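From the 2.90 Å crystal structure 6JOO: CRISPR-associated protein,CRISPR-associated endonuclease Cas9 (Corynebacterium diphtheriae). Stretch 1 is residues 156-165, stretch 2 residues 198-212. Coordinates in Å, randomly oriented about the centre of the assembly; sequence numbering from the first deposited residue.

Stretch 1, residues 156-165: DAFKAIREEI
Stretch 2 (198-212) GVLSARLQQSDYARE

Residues 156-165 form a regular helix that continues later in the chain, with i to i+4 hydrogen bonds such as Ile161 N to Ala157 O at 2.8 Å. The loop from Val199 to Leu204 runs opposite to this helix: Val199 lies nearest Ile161 (CA to CA 6.5 Å) and Leu204 nearest Ala157 (CA to CA 5.6 Å). The chain then turns, and the helix from Gln206 runs obliquely to that of stretch 1. About 440 Å² is buried, both sides summed, and no hydrogen bond crosses between the modelled atoms, so packing dominates.

Gly198 leads into Val199 (phi/psi -96/12), whose CA-to-CB bond points away overall although CB still touches the helix. Ile161, m at chi1 and t at chi2, begins sideways but extends far enough for CD1 to reach Val199 CB at 4.0 Å and Val199 O at 3.2 Å. That same Val199 O accepts a hydrogen bond from Ala202 N at 2.8 Å, which tightens the turn.

Leu200, Ser201 and Ala202 all have positive phi (48/57, 75/-8 and 57/43). Leu200, m,t and poorly ordered, points toward the helix and lays CD1 3.6 Å from CG of Glu164, an apolar contact with the aliphatic part of an exposed acidic side chain. Ser201, p, turns back on its neighbour, its OG donating to Leu200 O over a very short 2.4 Å. Ala202 CB points away from the helix.

At Arg203 (-73/49), modelled only to CB, the backbone comes close: Ala157 CB lies 3.1 Å from Arg203 O and 4.1 Å from Arg203 CB. The small methyl of Ala157 suits this tight approach. Leu204 (-79/-179; m,t) is extended and buried; its CD2 lies 4.4 Å from both Ala157 CB and Phe158 CB, giving the helix a branched apolar partner.

Gln205 (-131/153; m,m) occupies the N-cap position, and the helix follows with phi/psi near -65/-35. Gln206 and Ser207 stay out of reach, but Asp208, in the first turn of the helix, points toward stretch 1. With chi1 m, it places OD2 3.5 Å from Phe158 CB, while OD1 receives Arg211 NH1 at 2.6 Å in a salt bridge within the helix. This pairing helps compensate the buried carboxylate's charge.

Tyr209, Ala210 and Glu212 make no contact. Arg211, chi1 -141° and then t,m, brings its guanidinium over one face of the buried Phe158 ring (chi1 t, chi2 -85°), with NH2 4.4 Å from CE2. Its CZ is 5.6 Å from the ring centroid, at most a weak cation-pi attraction.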

# COMPACT_ATOMS: atom_id res chain seq x y z
N ASP A 156 -21.68 -16.00 22.17
CA ASP A 156 -20.76 -16.84 22.92
C ASP A 156 -19.88 -16.01 23.85
O ASP A 156 -19.50 -16.47 24.92
CB ASP A 156 -19.88 -17.66 21.97
CG ASP A 156 -20.65 -18.18 20.77
OD1 ASP A 156 -21.68 -17.59 20.40
OD2 ASP A 156 -20.22 -19.21 20.19
N ALA A 157 -19.54 -14.78 23.44
CA ALA A 157 -18.77 -13.90 24.31
C ALA A 157 -19.62 -13.38 25.46
O ALA A 157 -19.13 -13.25 26.59
CB ALA A 157 -18.18 -12.74 23.52
N PHE A 158 -20.90 -13.09 25.20
CA PHE A 158 -21.78 -12.64 26.28
C PHE A 158 -21.93 -13.72 27.34
O PHE A 158 -21.85 -13.45 28.54
CB PHE A 158 -23.15 -12.24 25.72
CG PHE A 158 -24.07 -11.62 26.74
CD1 PHE A 158 -24.86 -12.41 27.55
CD2 PHE A 158 -24.16 -10.24 26.87
CE1 PHE A 158 -25.71 -11.85 28.49
CE2 PHE A 158 -25.01 -9.67 27.80
CZ PHE A 158 -25.78 -10.48 28.61
N LYS A 159 -22.15 -14.97 26.91
CA LYS A 159 -22.24 -16.07 27.86
C LYS A 159 -20.92 -16.29 28.58
O LYS A 159 -20.89 -16.63 29.77
CB LYS A 159 -22.68 -17.35 27.14
N ALA A 160 -19.80 -16.09 27.87
CA ALA A 160 -18.49 -16.28 28.49
C ALA A 160 -18.23 -15.24 29.57
O ALA A 160 -17.75 -15.57 30.66
CB ALA A 160 -17.40 -16.24 27.42
N ILE A 161 -18.52 -13.97 29.27
CA ILE A 161 -18.34 -12.92 30.27
C ILE A 161 -19.33 -13.10 31.42
O ILE A 161 -18.99 -12.85 32.59
CB ILE A 161 -18.48 -11.53 29.62
CG1 ILE A 161 -17.37 -11.30 28.58
CG2 ILE A 161 -18.43 -10.43 30.67
CD1 ILE A 161 -17.32 -9.87 28.04
N ARG A 162 -20.55 -13.54 31.12
CA ARG A 162 -21.55 -13.74 32.17
C ARG A 162 -21.09 -14.77 33.19
O ARG A 162 -21.24 -14.57 34.40
CB ARG A 162 -22.88 -14.17 31.54
CG ARG A 162 -24.05 -14.21 32.51
CD ARG A 162 -24.63 -15.61 32.61
NE ARG A 162 -25.08 -16.12 31.31
CZ ARG A 162 -26.25 -15.82 30.76
NH1 ARG A 162 -27.10 -15.01 31.38
NH2 ARG A 162 -26.57 -16.33 29.58
N GLU A 163 -20.51 -15.88 32.72
CA GLU A 163 -19.96 -16.86 33.65
C GLU A 163 -18.72 -16.34 34.36
O GLU A 163 -18.42 -16.76 35.48
CB GLU A 163 -19.63 -18.16 32.91
N GLU A 164 -17.99 -15.41 33.73
CA GLU A 164 -16.78 -14.88 34.35
C GLU A 164 -17.10 -14.08 35.60
O GLU A 164 -16.46 -14.25 36.64
CB GLU A 164 -16.00 -14.03 33.35
CG GLU A 164 -14.73 -14.69 32.86
CD GLU A 164 -13.97 -15.36 33.98
OE1 GLU A 164 -13.58 -14.66 34.95
OE2 GLU A 164 -13.77 -16.59 33.91
N ILE A 165 -18.11 -13.21 35.52
CA ILE A 165 -18.52 -12.44 36.69
C ILE A 165 -19.06 -13.37 37.77
O ILE A 165 -18.87 -13.13 38.97
CB ILE A 165 -19.55 -11.37 36.29
CG1 ILE A 165 -18.96 -10.44 35.23
CG2 ILE A 165 -20.01 -10.57 37.50
CD1 ILE A 165 -19.73 -9.15 35.02
N GLY A 198 -10.13 -7.93 31.74
CA GLY A 198 -11.51 -7.69 32.16
C GLY A 198 -12.64 -8.28 31.33
O GLY A 198 -13.40 -9.13 31.81
N VAL A 199 -12.75 -7.87 30.06
CA VAL A 199 -13.86 -8.30 29.23
C VAL A 199 -13.44 -9.50 28.39
O VAL A 199 -14.16 -9.90 27.46
CB VAL A 199 -14.36 -7.15 28.34
CG1 VAL A 199 -15.47 -6.38 29.04
CG2 VAL A 199 -13.20 -6.24 27.98
N LEU A 200 -12.29 -10.08 28.73
CA LEU A 200 -11.72 -11.24 28.05
C LEU A 200 -11.73 -11.03 26.54
O LEU A 200 -12.32 -11.82 25.78
CB LEU A 200 -12.46 -12.52 28.44
CG LEU A 200 -11.93 -13.28 29.67
CD1 LEU A 200 -12.71 -14.56 29.85
CD2 LEU A 200 -10.45 -13.56 29.52
N SER A 201 -11.09 -9.95 26.10
CA SER A 201 -10.94 -9.48 24.73
C SER A 201 -12.22 -8.84 24.20
O SER A 201 -12.19 -8.26 23.12
CB SER A 201 -10.47 -10.57 23.74
OG SER A 201 -11.43 -11.60 23.61
N ALA A 202 -13.34 -8.92 24.92
CA ALA A 202 -14.57 -8.17 24.58
C ALA A 202 -15.06 -8.49 23.17
O ALA A 202 -15.46 -7.59 22.41
CB ALA A 202 -14.36 -6.67 24.74
N ARG A 203 -15.04 -9.77 22.80
CA ARG A 203 -15.50 -10.20 21.48
C ARG A 203 -17.02 -10.13 21.37
O ARG A 203 -17.67 -11.07 20.91
CB ARG A 203 -15.00 -11.62 21.19
N LEU A 204 -17.59 -8.99 21.77
CA LEU A 204 -19.03 -8.84 21.91
C LEU A 204 -19.70 -8.62 20.55
O LEU A 204 -19.06 -8.60 19.50
CB LEU A 204 -19.34 -7.69 22.87
CG LEU A 204 -19.24 -8.03 24.35
CD1 LEU A 204 -19.41 -6.80 25.22
CD2 LEU A 204 -20.28 -9.08 24.70
N GLN A 205 -21.02 -8.46 20.60
CA GLN A 205 -21.84 -8.25 19.42
C GLN A 205 -22.77 -7.07 19.65
O GLN A 205 -23.13 -6.75 20.78
CB GLN A 205 -22.68 -9.50 19.09
CG GLN A 205 -21.85 -10.74 18.82
CD GLN A 205 -20.91 -10.57 17.64
OE1 GLN A 205 -21.34 -10.22 16.54
NE2 GLN A 205 -19.63 -10.80 17.88
N GLN A 206 -23.16 -6.41 18.55
CA GLN A 206 -24.11 -5.31 18.65
C GLN A 206 -25.48 -5.80 19.10
O GLN A 206 -26.23 -5.05 19.73
CB GLN A 206 -24.22 -4.57 17.32
CG GLN A 206 -22.95 -3.87 16.89
CD GLN A 206 -23.15 -3.01 15.66
OE1 GLN A 206 -24.28 -2.73 15.27
NE2 GLN A 206 -22.05 -2.58 15.05
N SER A 207 -25.82 -7.06 18.79
CA SER A 207 -27.10 -7.61 19.23
C SER A 207 -27.18 -7.64 20.75
O SER A 207 -28.24 -7.39 21.33
CB SER A 207 -27.30 -9.01 18.65
OG SER A 207 -26.37 -9.93 19.20
N ASP A 208 -26.05 -7.92 21.42
CA ASP A 208 -26.06 -7.95 22.88
C ASP A 208 -26.32 -6.57 23.45
O ASP A 208 -27.07 -6.42 24.43
CB ASP A 208 -24.73 -8.51 23.40
CG ASP A 208 -24.44 -9.92 22.88
OD1 ASP A 208 -25.39 -10.66 22.56
OD2 ASP A 208 -23.24 -10.28 22.80
N TYR A 209 -25.73 -5.53 22.85
CA TYR A 209 -25.98 -4.16 23.31
C TYR A 209 -27.37 -3.69 22.94
O TYR A 209 -27.99 -2.93 23.70
CB TYR A 209 -24.92 -3.21 22.74
CG TYR A 209 -23.60 -3.30 23.46
CD1 TYR A 209 -22.65 -4.26 23.11
CD2 TYR A 209 -23.29 -2.42 24.49
CE1 TYR A 209 -21.45 -4.34 23.77
CE2 TYR A 209 -22.09 -2.49 25.16
CZ TYR A 209 -21.17 -3.45 24.79
OH TYR A 209 -19.97 -3.53 25.45
N ALA A 210 -27.89 -4.12 21.79
CA ALA A 210 -29.26 -3.78 21.43
C ALA A 210 -30.25 -4.39 22.41
O ALA A 210 -31.29 -3.79 22.71
CB ALA A 210 -29.56 -4.25 20.00
N ARG A 211 -29.93 -5.57 22.95
CA ARG A 211 -30.80 -6.19 23.94
C ARG A 211 -30.82 -5.38 25.23
O ARG A 211 -31.88 -5.23 25.85
CB ARG A 211 -30.34 -7.63 24.21
CG ARG A 211 -31.47 -8.64 24.39
CD ARG A 211 -30.93 -10.07 24.52
NE ARG A 211 -30.03 -10.41 23.42
CZ ARG A 211 -28.72 -10.56 23.54
NH1 ARG A 211 -27.98 -10.87 22.48
NH2 ARG A 211 -28.13 -10.41 24.72
N GLU A 212 -29.67 -4.83 25.63
CA GLU A 212 -29.64 -3.96 26.80
C GLU A 212 -30.45 -2.70 26.57
O GLU A 212 -31.19 -2.25 27.46
CB GLU A 212 -28.19 -3.61 27.16
CG GLU A 212 -28.08 -2.40 28.08
CD GLU A 212 -26.71 -2.27 28.73
OE1 GLU A 212 -25.90 -3.21 28.60
OE2 GLU A 212 -26.44 -1.22 29.36